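Side-chain contacts in N-acetylglucosaminidase (Paenibacillus barengoltzii, PDB 6INX), which probably hydrolyses glycosidic linkages of N-acetylglucosamine in glycan substrates, as a glycoside hydrolase of family 18: residues A85-M90 / K127-L132; L154-G159 / T168-V173; G70-G75 / W110-Y115; I42-L47 / V98-L103. One frame throughout, in Å; residues are numbered along the deposited sequence.

Interaction 1. Residues A85-M90 / K127-L132; sequences AGRQAM and KANFTL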
loop_
_atom_site.group_PDB
_atom_site.type_symbol
_atom_site.label_atom_id
_atom_site.label_comp_id
_atom_site.label_asym_id
_atom_site.label_seq_id
_atom_site.Cartn_x
_atom_site.Cartn_y
_atom_site.Cartn_z
ATOM N N ALA A 85 22.062 -19.834 -19.344
ATOM C CA ALA A 85 23.439 -19.360 -19.419
ATOM C C ALA A 85 23.706 -18.273 -18.388
ATOM O O ALA A 85 24.749 -18.275 -17.729
ATOM C CB ALA A 85 23.729 -18.826 -20.822
ATOM N N GLY A 86 22.771 -17.329 -18.245
ATOM C CA GLY A 86 22.963 -16.254 -17.287
ATOM C C GLY A 86 22.907 -16.726 -15.848
ATOM O O GLY A 86 23.634 -16.205 -14.998
ATOM N N ARG A 87 22.052 -17.711 -15.556
ATOM C CA ARG A 87 22.013 -18.274 -14.207
ATOM C C ARG A 87 23.307 -19.009 -13.889
ATOM O O ARG A 87 23.845 -18.881 -12.782
ATOM C CB ARG A 87 20.796 -19.188 -14.039
ATOM C CG ARG A 87 19.478 -18.432 -14.136
ATOM C CD ARG A 87 18.275 -19.324 -13.882
ATOM N NE ARG A 87 18.095 -20.390 -14.867
ATOM C CZ ARG A 87 17.284 -20.333 -15.921
ATOM N NH1 ARG A 87 16.581 -19.242 -16.189
ATOM N NH2 ARG A 87 17.177 -21.392 -16.716
ATOM N N GLN A 88 23.841 -19.758 -14.859
ATOM C CA GLN A 88 25.141 -20.395 -14.660
ATOM C C GLN A 88 26.254 -19.364 -14.501
ATOM O O GLN A 88 27.190 -19.561 -13.713
ATOM C CB GLN A 88 25.457 -21.335 -15.825
ATOM C CG GLN A 88 24.540 -22.543 -15.965
ATOM C CD GLN A 88 24.692 -23.537 -14.829
ATOM O OE1 GLN A 88 25.734 -23.590 -14.169
ATOM N NE2 GLN A 88 23.648 -24.333 -14.593
ATOM N N ALA A 89 26.196 -18.271 -15.272
ATOM C CA ALA A 89 27.227 -17.241 -15.154
ATOM C C ALA A 89 27.215 -16.602 -13.773
ATOM O O ALA A 89 28.278 -16.358 -13.190
ATOM C CB ALA A 89 27.042 -16.186 -16.245
ATOM N N MET A 90 26.024 -16.315 -13.240
ATOM C CA MET A 90 25.932 -15.767 -11.894
ATOM C C MET A 90 26.508 -16.739 -10.879
ATOM O O MET A 90 27.221 -16.332 -9.954
ATOM C CB MET A 90 24.474 -15.481 -11.538
ATOM C CG MET A 90 23.895 -14.258 -12.244
ATOM S SD MET A 90 24.615 -12.702 -11.698
ATOM C CE MET A 90 23.811 -12.495 -10.107
ATOM N N LYS A 127 9.477 -14.324 -11.477
ATOM C CA LYS A 127 8.979 -15.090 -10.335
ATOM C C LYS A 127 9.517 -16.517 -10.352
ATOM O O LYS A 127 10.050 -17.005 -9.348
ATOM C CB LYS A 127 7.450 -15.056 -10.331
ATOM C CG LYS A 127 6.819 -15.812 -9.178
ATOM C CD LYS A 127 5.349 -15.471 -9.064
ATOM C CE LYS A 127 4.672 -16.324 -8.004
ATOM N NZ LYS A 127 3.268 -15.858 -7.807
ATOM N N ALA A 128 9.414 -17.196 -11.495
ATOM C CA ALA A 128 10.002 -18.526 -11.596
ATOM C C ALA A 128 11.520 -18.457 -11.727
ATOM O O ALA A 128 12.233 -19.289 -11.152
ATOM C CB ALA A 128 9.388 -19.270 -12.786
ATOM N N ASN A 129 12.035 -17.445 -12.439
ATOM C CA ASN A 129 13.466 -17.410 -12.742
ATOM C C ASN A 129 14.311 -17.119 -11.502
ATOM O O ASN A 129 15.464 -17.556 -11.430
ATOM C CB ASN A 129 13.753 -16.377 -13.841
ATOM C CG ASN A 129 13.228 -16.806 -15.186
ATOM O OD1 ASN A 129 12.890 -17.968 -15.383
ATOM N ND2 ASN A 129 13.139 -15.874 -16.111
ATOM N N PHE A 130 13.762 -16.382 -10.528
ATOM C CA PHE A 130 14.485 -16.120 -9.281
ATOM C C PHE A 130 14.773 -17.416 -8.534
ATOM O O PHE A 130 15.881 -17.617 -8.020
ATOM C CB PHE A 130 13.640 -15.158 -8.432
ATOM C CG PHE A 130 14.270 -14.696 -7.135
ATOM C CD1 PHE A 130 15.539 -14.119 -7.099
ATOM C CD2 PHE A 130 13.535 -14.760 -5.950
ATOM C CE1 PHE A 130 16.070 -13.642 -5.911
ATOM C CE2 PHE A 130 14.061 -14.290 -4.759
ATOM C CZ PHE A 130 15.330 -13.729 -4.734
ATOM N N THR A 131 13.789 -18.318 -8.482
ATOM C CA THR A 131 14.002 -19.612 -7.844
ATOM C C THR A 131 15.094 -20.387 -8.564
ATOM O O THR A 131 15.972 -20.975 -7.925
ATOM C CB THR A 131 12.707 -20.409 -7.875
ATOM O OG1 THR A 131 11.669 -19.636 -7.261
ATOM C CG2 THR A 131 12.887 -21.723 -7.111
ATOM N N LEU A 132 15.030 -20.423 -9.899
ATOM C CA LEU A 132 16.052 -21.129 -10.673
ATOM C C LEU A 132 17.430 -20.513 -10.470
ATOM O O LEU A 132 18.435 -21.231 -10.382
ATOM C CB LEU A 132 15.697 -21.110 -12.159
ATOM C CG LEU A 132 14.354 -21.717 -12.550
ATOM C CD1 LEU A 132 14.095 -21.521 -14.037
ATOM C CD2 LEU A 132 14.298 -23.191 -12.158
HETATM O O HOH W 1 14.047 -19.384 -17.696
#
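N129 meets R87 by way of a water. Its OD1 lies 4.0 Å from R87 NH1, and no direct hydrogen bond joins the two. Instead the water takes a hydrogen bond from R87 NH1 at 3.0 Å and gives one to N129 OD1 at 2.9 Å. The two side chains meet nearly perpendicular. The amide and guanidinium planes are 38° apart, so the groups neither stack nor lie in one plane.

F130 and T131 come next along the helix. Both CB atoms turn away from 85-90. F130 packs on W110 and P113, and T131 packs on helix 170-173.

L132 turns back and carries most of the apolar contact. Its CB touches R87 CD at 3.6 Å, alongside the aliphatic part of the arginine. Its CD1 lies 3.9 Å above the plane of the R87 guanidinium, over the centre of that face. The arginine chain runs straight through chi2 and then bends at chi3 (-64°), which brings the flat group across the leucine.

The guanidinium is also held from its own side of the contact. NH1 bonds to the carbonyl of A81, and NH2 forms a salt bridge with E84. A81 and E84 probably help to fix the rotation of the group. Toward the second helix it meets L132 and the water.

The contact is near the protein surface. It joins helices 84-100 and 126-148, which follow the adjacent parallel strands 64-70 and 105-109. This is the side-by-side helix packing on the outside of a TIM barrel.

Interaction 2. Residues L154-G159 / T168-V173; sequences LTIAAG and TEMAEV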
loop_
_atom_site.group_PDB
_atom_site.type_symbol
_atom_site.label_atom_id
_atom_site.label_comp_id
_atom_site.label_asym_id
_atom_site.label_seq_id
_atom_site.Cartn_x
_atom_site.Cartn_y
_atom_site.Cartn_z
ATOM N N LEU A 154 24.541 -18.655 1.236
ATOM C CA LEU A 154 23.730 -17.920 0.270
ATOM C C LEU A 154 22.523 -17.382 1.016
ATOM O O LEU A 154 21.790 -18.149 1.644
ATOM C CB LEU A 154 23.281 -18.820 -0.889
ATOM C CG LEU A 154 22.517 -18.107 -2.010
ATOM C CD1 LEU A 154 23.408 -17.078 -2.700
ATOM C CD2 LEU A 154 21.982 -19.135 -3.001
ATOM N N THR A 155 22.338 -16.065 0.976
ATOM C CA THR A 155 21.193 -15.416 1.596
ATOM C C THR A 155 20.607 -14.448 0.582
ATOM O O THR A 155 21.170 -14.236 -0.495
ATOM C CB THR A 155 21.590 -14.658 2.873
ATOM O OG1 THR A 155 22.474 -13.588 2.534
ATOM C CG2 THR A 155 22.300 -15.576 3.872
ATOM N N ILE A 156 19.451 -13.868 0.926
ATOM C CA ILE A 156 18.872 -12.785 0.145
ATOM C C ILE A 156 18.425 -11.692 1.098
ATOM O O ILE A 156 18.199 -11.918 2.286
ATOM C CB ILE A 156 17.677 -13.207 -0.744
ATOM C CG1 ILE A 156 16.480 -13.636 0.123
ATOM C CG2 ILE A 156 18.102 -14.265 -1.764
ATOM C CD1 ILE A 156 15.204 -13.898 -0.675
ATOM N N ALA A 157 18.310 -10.488 0.552
ATOM C CA ALA A 157 17.540 -9.428 1.183
ATOM C C ALA A 157 16.239 -9.297 0.412
ATOM O O ALA A 157 16.252 -9.157 -0.821
ATOM C CB ALA A 157 18.297 -8.102 1.125
ATOM N N ALA A 158 15.123 -9.340 1.129
ATOM C CA ALA A 158 13.802 -9.379 0.526
ATOM C C ALA A 158 13.002 -8.138 0.888
ATOM O O ALA A 158 13.121 -7.613 1.998
ATOM C CB ALA A 158 13.044 -10.619 1.007
ATOM N N GLY A 159 12.181 -7.684 -0.056
ATOM C CA GLY A 159 11.216 -6.645 0.243
ATOM C C GLY A 159 10.183 -7.111 1.250
ATOM O O GLY A 159 9.853 -8.292 1.331
ATOM N N THR A 168 7.548 -13.645 -6.065
ATOM C CA THR A 168 8.498 -14.718 -5.790
ATOM C C THR A 168 7.746 -15.991 -5.415
ATOM O O THR A 168 6.521 -15.995 -5.253
ATOM C CB THR A 168 9.435 -14.346 -4.637
ATOM O OG1 THR A 168 8.646 -14.029 -3.487
ATOM C CG2 THR A 168 10.276 -13.133 -4.993
ATOM N N GLU A 169 8.507 -17.070 -5.267
ATOM C CA GLU A 169 8.021 -18.371 -4.796
ATOM C C GLU A 169 8.750 -18.692 -3.492
ATOM O O GLU A 169 9.643 -19.536 -3.474
ATOM C CB GLU A 169 8.308 -19.463 -5.855
ATOM C CG GLU A 169 7.754 -19.186 -7.243
ATOM C CD GLU A 169 8.251 -20.173 -8.310
ATOM O OE1 GLU A 169 9.370 -20.725 -8.190
ATOM O OE2 GLU A 169 7.515 -20.395 -9.292
ATOM N N MET A 170 8.374 -18.013 -2.403
ATOM C CA MET A 170 9.220 -18.027 -1.213
ATOM C C MET A 170 9.337 -19.413 -0.588
ATOM O O MET A 170 10.373 -19.726 0.004
ATOM C CB MET A 170 8.743 -16.992 -0.194
ATOM C CG MET A 170 9.113 -15.547 -0.566
ATOM S SD MET A 170 10.863 -15.287 -0.968
ATOM C CE MET A 170 11.621 -15.986 0.505
ATOM N N ALA A 171 8.311 -20.256 -0.725
ATOM C CA ALA A 171 8.406 -21.604 -0.173
ATOM C C ALA A 171 9.494 -22.408 -0.870
ATOM O O ALA A 171 10.127 -23.268 -0.247
ATOM C CB ALA A 171 7.060 -22.315 -0.303
ATOM N N GLU A 172 9.723 -22.139 -2.158
ATOM C CA GLU A 172 10.812 -22.783 -2.886
ATOM C C GLU A 172 12.132 -22.054 -2.653
ATOM O O GLU A 172 13.166 -22.682 -2.405
ATOM C CB GLU A 172 10.489 -22.799 -4.380
ATOM C CG GLU A 172 9.236 -23.576 -4.752
ATOM C CD GLU A 172 9.319 -25.037 -4.354
ATOM O OE1 GLU A 172 8.360 -25.538 -3.728
ATOM O OE2 GLU A 172 10.346 -25.680 -4.655
ATOM N N VAL A 173 12.104 -20.724 -2.751
ATOM C CA VAL A 173 13.301 -19.900 -2.579
ATOM C C VAL A 173 14.028 -20.241 -1.279
ATOM O O VAL A 173 15.259 -20.382 -1.248
ATOM C CB VAL A 173 12.901 -18.414 -2.624
ATOM C CG1 VAL A 173 13.980 -17.526 -2.024
ATOM C CG2 VAL A 173 12.545 -17.991 -4.060
#
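I156 on strand 153-159 faces V173 on the short helix 170-173, with their CA atoms 9.4 Å apart and no backbone bond between the segments. The gap is bridged by apolar side chains alone.

I156 does the reaching. Its CG1 sits between the backbone N and the carbonyl carbon (chi1 66°), and chi2 is extended. CD1 therefore stands out from the strand as the tip of the contact. It touches V173 CG1 at 4.1 Å, and the two side chains run roughly at right angles. V173 offers this methyl because CG1 lies opposite its own backbone N (chi1 162°).

The same CD1 meets M170 CE at 4.3 Å. The methionine chain is bent at all three torsions, and its terminal methyl comes back toward the strand. These are loose van der Waals contacts within a buried apolar layer. Y164 and L177 also pack on I156.

The helix is short but has a defined start. E169 is its N-cap, and E169 O accepts a hydrogen bond from V173 N at 2.8 Å. V173 and M170 are thus presented from a single turn.

On the strand, T155 OG1 hydrogen-bonds to D107 OD1 on strand 105-109. Helix 170-173 lies in the connection to strand 179-183, which pairs in parallel with 153-159. The contact is the strand-to-helix core of a beta-alpha-beta crossover in a TIM barrel.

Interaction 3. Residues G70-G75 / W110-Y115; sequences GGWSAG and WEYPCY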
loop_
_atom_site.group_PDB
_atom_site.type_symbol
_atom_site.label_atom_id
_atom_site.label_comp_id
_atom_site.label_asym_id
_atom_site.label_seq_id
_atom_site.Cartn_x
_atom_site.Cartn_y
_atom_site.Cartn_z
ATOM N N GLY A 70 23.995 -6.252 -5.563
ATOM C CA GLY A 70 22.797 -5.558 -5.991
ATOM C C GLY A 70 22.590 -4.259 -5.251
ATOM O O GLY A 70 23.464 -3.387 -5.271
ATOM N N GLY A 71 21.442 -4.122 -4.591
ATOM C CA GLY A 71 21.044 -2.872 -3.978
ATOM C C GLY A 71 20.044 -2.135 -4.849
ATOM O O GLY A 71 19.799 -2.483 -6.006
ATOM N N TRP A 72 19.454 -1.086 -4.274
ATOM C CA TRP A 72 18.438 -0.332 -4.998
ATOM C C TRP A 72 19.025 0.301 -6.253
ATOM O O TRP A 72 20.040 1.001 -6.195
ATOM C CB TRP A 72 17.842 0.754 -4.103
ATOM C CG TRP A 72 16.728 1.512 -4.774
ATOM C CD1 TRP A 72 16.790 2.767 -5.315
ATOM C CD2 TRP A 72 15.397 1.051 -4.991
ATOM N NE1 TRP A 72 15.570 3.116 -5.843
ATOM C CE2 TRP A 72 14.696 2.077 -5.660
ATOM C CE3 TRP A 72 14.725 -0.130 -4.679
ATOM C CZ2 TRP A 72 13.352 1.955 -6.019
ATOM C CZ3 TRP A 72 13.391 -0.255 -5.043
ATOM C CH2 TRP A 72 12.719 0.783 -5.706
ATOM N N SER A 73 18.384 0.028 -7.390
ATOM C CA SER A 73 18.714 0.516 -8.728
ATOM C C SER A 73 19.856 -0.232 -9.397
ATOM O O SER A 73 20.269 0.151 -10.497
ATOM C CB SER A 73 18.940 2.029 -8.822
ATOM O OG SER A 73 17.793 2.724 -8.362
ATOM N N ALA A 74 20.357 -1.299 -8.786
ATOM C CA ALA A 74 21.388 -2.113 -9.411
ATOM C C ALA A 74 20.720 -3.082 -10.377
ATOM O O ALA A 74 19.927 -3.936 -9.961
ATOM C CB ALA A 74 22.156 -2.880 -8.335
ATOM N N GLY A 75 21.048 -2.970 -11.666
ATOM C CA GLY A 75 20.386 -3.757 -12.681
ATOM C C GLY A 75 21.141 -5.026 -13.029
ATOM O O GLY A 75 22.137 -5.390 -12.408
ATOM N N TRP A 110 18.564 -8.378 -5.105
ATOM C CA TRP A 110 17.817 -7.965 -6.290
ATOM C C TRP A 110 16.521 -7.300 -5.831
ATOM O O TRP A 110 15.705 -7.918 -5.144
ATOM C CB TRP A 110 17.527 -9.226 -7.112
ATOM C CG TRP A 110 16.650 -9.089 -8.341
ATOM C CD1 TRP A 110 16.088 -7.952 -8.857
ATOM C CD2 TRP A 110 16.253 -10.155 -9.205
ATOM N NE1 TRP A 110 15.357 -8.253 -9.987
ATOM C CE2 TRP A 110 15.444 -9.600 -10.223
ATOM C CE3 TRP A 110 16.513 -11.527 -9.226
ATOM C CZ2 TRP A 110 14.893 -10.370 -11.239
ATOM C CZ3 TRP A 110 15.979 -12.286 -10.247
ATOM C CH2 TRP A 110 15.158 -11.710 -11.230
ATOM N N GLU A 111 16.336 -6.033 -6.190
ATOM C CA GLU A 111 15.200 -5.263 -5.691
ATOM C C GLU A 111 14.357 -4.795 -6.872
ATOM O O GLU A 111 14.571 -3.692 -7.373
ATOM C CB GLU A 111 15.720 -4.084 -4.843
ATOM C CG GLU A 111 16.557 -4.563 -3.651
ATOM C CD GLU A 111 17.002 -3.444 -2.714
ATOM O OE1 GLU A 111 16.476 -2.324 -2.803
ATOM O OE2 GLU A 111 17.890 -3.700 -1.869
ATOM N N TYR A 112 13.415 -5.617 -7.340
ATOM C CA TYR A 112 13.046 -6.924 -6.785
ATOM C C TYR A 112 12.552 -7.760 -7.968
ATOM O O TYR A 112 12.126 -7.191 -8.973
ATOM C CB TYR A 112 11.869 -6.796 -5.801
ATOM C CG TYR A 112 11.959 -5.660 -4.800
ATOM C CD1 TYR A 112 12.596 -5.829 -3.573
ATOM C CD2 TYR A 112 11.389 -4.420 -5.083
ATOM C CE1 TYR A 112 12.674 -4.773 -2.653
ATOM C CE2 TYR A 112 11.459 -3.383 -4.186
ATOM C CZ TYR A 112 12.090 -3.560 -2.978
ATOM O OH TYR A 112 12.148 -2.488 -2.105
ATOM N N PRO A 113 12.541 -9.090 -7.853
ATOM C CA PRO A 113 12.005 -9.914 -8.947
ATOM C C PRO A 113 10.589 -9.486 -9.311
ATOM O O PRO A 113 9.728 -9.361 -8.437
ATOM C CB PRO A 113 12.018 -11.330 -8.359
ATOM C CG PRO A 113 13.107 -11.307 -7.325
ATOM C CD PRO A 113 13.055 -9.909 -6.735
ATOM N N CYS A 114 10.368 -9.210 -10.607
ATOM C CA CYS A 114 9.111 -8.781 -11.226
ATOM C C CYS A 114 8.883 -7.274 -11.179
ATOM O O CYS A 114 7.909 -6.795 -11.774
ATOM C CB CYS A 114 7.860 -9.504 -10.686
ATOM S SG CYS A 114 7.875 -11.311 -10.832
ATOM N N TYR A 115 9.736 -6.518 -10.495
ATOM C CA TYR A 115 9.507 -5.098 -10.237
ATOM C C TYR A 115 10.610 -4.253 -10.856
ATOM O O TYR A 115 11.795 -4.468 -10.584
ATOM C CB TYR A 115 9.360 -4.836 -8.731
ATOM C CG TYR A 115 8.166 -5.587 -8.205
ATOM C CD1 TYR A 115 6.883 -5.107 -8.427
ATOM C CD2 TYR A 115 8.307 -6.807 -7.559
ATOM C CE1 TYR A 115 5.777 -5.794 -7.997
ATOM C CE2 TYR A 115 7.199 -7.511 -7.121
ATOM C CZ TYR A 115 5.934 -6.998 -7.347
ATOM O OH TYR A 115 4.827 -7.706 -6.923
HETATM O O HOH W 2 18.599 -4.529 -7.518
HETATM O O HOH W 3 16.934 -2.298 -7.755
#
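W72 and E111 meet at the mouth of a TIM barrel, in loops that follow strands 64-70 and 105-109. E111 ends the D-x-x-D-x-D-x-E signature of family 18. In relatives this glutamate is the general acid, so E111 probably has that role here. G70 and G71 belong to the family's S-x-G-G motif.

The tight part centres on the E111 carboxylate. OE1 lies 3.4 Å from W72 CE3, at the edge of the indole and near its plane. The carboxylate and ring planes are 48° apart, so they do not stack. The glutamate chain is extended beyond CG and comes in almost square to the tryptophan. OE2 lies 3.9 Å from G71 CA, and D109 OD1 lies near OE2. The backbones are close too, with the CA atoms of W72 and E111 5.9 Å apart.

W72 itself is largely exposed. The next atom along that same edge, CZ3, touches Y112 CE2 at 3.8 Å. A cis peptide joins E111 to Y112. M183 packs on both residues.

The loose part is bridged by water. One water accepts from E111 N at 3.0 Å and lies 2.8 Å from G71 O, with A74 O also in reach. Several acceptors compete for its protons. A second water lies 2.8 Å from E111 O, and it accepts a hydrogen bond from S73 N at 2.8 Å.

Interaction 4. Residues I42-L47 / V98-L103; sequences IQTGHL and VTEYAL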
loop_
_atom_site.group_PDB
_atom_site.type_symbol
_atom_site.label_atom_id
_atom_site.label_comp_id
_atom_site.label_asym_id
_atom_site.label_seq_id
_atom_site.Cartn_x
_atom_site.Cartn_y
_atom_site.Cartn_z
ATOM N N ILE A 42 28.587 -11.483 -11.372
ATOM C CA ILE A 42 28.920 -10.645 -10.225
ATOM C C ILE A 42 30.280 -10.002 -10.440
ATOM O O ILE A 42 31.270 -10.684 -10.737
ATOM C CB ILE A 42 28.911 -11.493 -8.944
ATOM C CG1 ILE A 42 27.489 -11.971 -8.651
ATOM C CG2 ILE A 42 29.425 -10.682 -7.762
ATOM C CD1 ILE A 42 27.420 -13.079 -7.591
ATOM N N GLN A 43 30.336 -8.683 -10.273
ATOM C CA GLN A 43 31.544 -7.895 -10.471
ATOM C C GLN A 43 32.023 -7.356 -9.132
ATOM O O GLN A 43 31.232 -6.787 -8.373
ATOM C CB GLN A 43 31.260 -6.724 -11.411
ATOM C CG GLN A 43 30.715 -7.113 -12.777
ATOM C CD GLN A 43 31.684 -7.961 -13.581
ATOM O OE1 GLN A 43 32.907 -7.855 -13.427
ATOM N NE2 GLN A 43 31.142 -8.826 -14.436
ATOM N N THR A 44 33.321 -7.520 -8.856
ATOM C CA THR A 44 33.938 -7.010 -7.634
ATOM C C THR A 44 35.058 -6.007 -7.883
ATOM O O THR A 44 35.634 -5.505 -6.914
ATOM C CB THR A 44 34.488 -8.160 -6.770
ATOM O OG1 THR A 44 35.470 -8.888 -7.513
ATOM C CG2 THR A 44 33.362 -9.100 -6.345
ATOM N N GLY A 45 35.373 -5.692 -9.144
ATOM C CA GLY A 45 36.545 -4.887 -9.454
ATOM C C GLY A 45 36.484 -3.458 -8.955
ATOM O O GLY A 45 37.530 -2.819 -8.805
ATOM N N HIS A 46 35.287 -2.938 -8.699
ATOM C CA HIS A 46 35.150 -1.585 -8.177
ATOM C C HIS A 46 35.335 -1.514 -6.665
ATOM O O HIS A 46 35.488 -0.413 -6.125
ATOM C CB HIS A 46 33.762 -1.048 -8.529
ATOM C CG HIS A 46 32.649 -1.901 -8.002
ATOM N ND1 HIS A 46 32.387 -3.168 -8.488
ATOM C CD2 HIS A 46 31.749 -1.685 -7.013
ATOM C CE1 HIS A 46 31.373 -3.690 -7.822
ATOM N NE2 HIS A 46 30.963 -2.810 -6.926
ATOM N N LEU A 47 35.314 -2.649 -5.971
ATOM C CA LEU A 47 35.441 -2.649 -4.519
ATOM C C LEU A 47 36.910 -2.560 -4.125
ATOM O O LEU A 47 37.773 -3.180 -4.751
ATOM C CB LEU A 47 34.827 -3.927 -3.951
ATOM C CG LEU A 47 33.358 -4.123 -4.331
ATOM C CD1 LEU A 47 32.878 -5.515 -3.961
ATOM C CD2 LEU A 47 32.486 -3.054 -3.670
ATOM N N VAL A 98 34.150 -16.102 -3.896
ATOM C CA VAL A 98 34.564 -16.779 -2.662
ATOM C C VAL A 98 35.909 -17.476 -2.771
ATOM O O VAL A 98 36.455 -17.907 -1.744
ATOM C CB VAL A 98 33.500 -17.739 -2.093
ATOM C CG1 VAL A 98 32.163 -17.037 -1.954
ATOM C CG2 VAL A 98 33.377 -19.007 -2.943
ATOM N N THR A 99 36.455 -17.626 -3.979
ATOM C CA THR A 99 37.797 -18.186 -4.119
ATOM C C THR A 99 38.869 -17.125 -4.310
ATOM O O THR A 99 40.032 -17.367 -3.963
ATOM C CB THR A 99 37.858 -19.206 -5.264
ATOM O OG1 THR A 99 37.423 -18.605 -6.490
ATOM C CG2 THR A 99 36.997 -20.418 -4.950
ATOM N N GLU A 100 38.503 -15.956 -4.838
ATOM C CA GLU A 100 39.435 -14.849 -5.008
ATOM C C GLU A 100 39.653 -14.076 -3.717
ATOM O O GLU A 100 40.721 -13.478 -3.533
ATOM C CB GLU A 100 38.912 -13.886 -6.079
ATOM C CG GLU A 100 39.057 -14.385 -7.502
ATOM C CD GLU A 100 38.699 -13.321 -8.539
ATOM O OE1 GLU A 100 37.914 -12.402 -8.217
ATOM O OE2 GLU A 100 39.213 -13.400 -9.677
ATOM N N TYR A 101 38.661 -14.059 -2.828
ATOM C CA TYR A 101 38.719 -13.268 -1.610
ATOM C C TYR A 101 38.239 -14.102 -0.435
ATOM O O TYR A 101 37.636 -15.165 -0.605
ATOM C CB TYR A 101 37.858 -12.005 -1.736
ATOM C CG TYR A 101 38.315 -11.090 -2.837
ATOM C CD1 TYR A 101 39.502 -10.380 -2.718
ATOM C CD2 TYR A 101 37.572 -10.944 -3.999
ATOM C CE1 TYR A 101 39.936 -9.545 -3.716
ATOM C CE2 TYR A 101 38.000 -10.111 -5.014
ATOM C CZ TYR A 101 39.185 -9.411 -4.862
ATOM O OH TYR A 101 39.633 -8.570 -5.856
ATOM N N ALA A 102 38.479 -13.585 0.773
ATOM C CA ALA A 102 38.115 -14.285 1.996
ATOM C C ALA A 102 36.642 -14.060 2.302
ATOM O O ALA A 102 36.279 -13.598 3.388
ATOM C CB ALA A 102 38.992 -13.822 3.161
ATOM N N LEU A 103 35.795 -14.367 1.333
ATOM C CA LEU A 103 34.354 -14.234 1.475
ATOM C C LEU A 103 33.757 -15.594 1.805
ATOM O O LEU A 103 34.199 -16.622 1.280
ATOM C CB LEU A 103 33.744 -13.714 0.174
ATOM C CG LEU A 103 34.094 -12.268 -0.166
ATOM C CD1 LEU A 103 33.816 -11.952 -1.632
ATOM C CD2 LEU A 103 33.314 -11.323 0.734
HETATM O O HOH W 4 35.258 -11.602 -7.618
#
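T44 and Y101 make the van der Waals part of this small contact. T44 OG1 lies 3.8 Å from Y101 CE2. It comes at the edge of the phenol ring, near the ring plane, and not over a face. The side chains lie antiparallel, passing one another.

The polar part is a water bridge. The water lies 2.7 Å from T44 OG1 and donates to E100 OE1 at 2.8 Å. Those two oxygens are 4.3 Å apart. A chi1 of 60° swings the T44 hydroxyl to the side of both the ring edge and the water. E100 has a stronger partner on its own helix: OE2 forms a salt bridge with R96.

Backbone bonds shape the first segment. T44 starts a type I turn closed by L47 N to T44 O at 3.0 Å. Across from it, Y101 is the first residue to leave the helical conformation.

T44 and I42 also pack on L67 of strand 64-70. The contact joins the C-terminal end of helix 84-100 to the turn after strand 41-43. In this TIM barrel, barrel strand 29-38 runs on into a beta hairpin whose second, antiparallel arm is 41-43.

How the interactions relate
Following the chain, interaction 4 opens first at 42-47, then interaction 3 at 70-75 and interaction 1 at 85-90. They close in the order 4, 3, 1, at 98-103, 110-115 and 127-132. All three therefore cross one another. Interaction 2 opens after they have closed and ends a short loop at 168-173. Helix 84-100 serves both interaction 1 and interaction 4, and M90 packs on I42 between them. F130 connects 1 with 3, and T131 OG1 to E169 OE1 probably forms a hydrogen bond between 1 and 2. G159 packs on Y112 between 2 and 3. Together they tie the outer helices to the barrel strands and the loops of the probable active site.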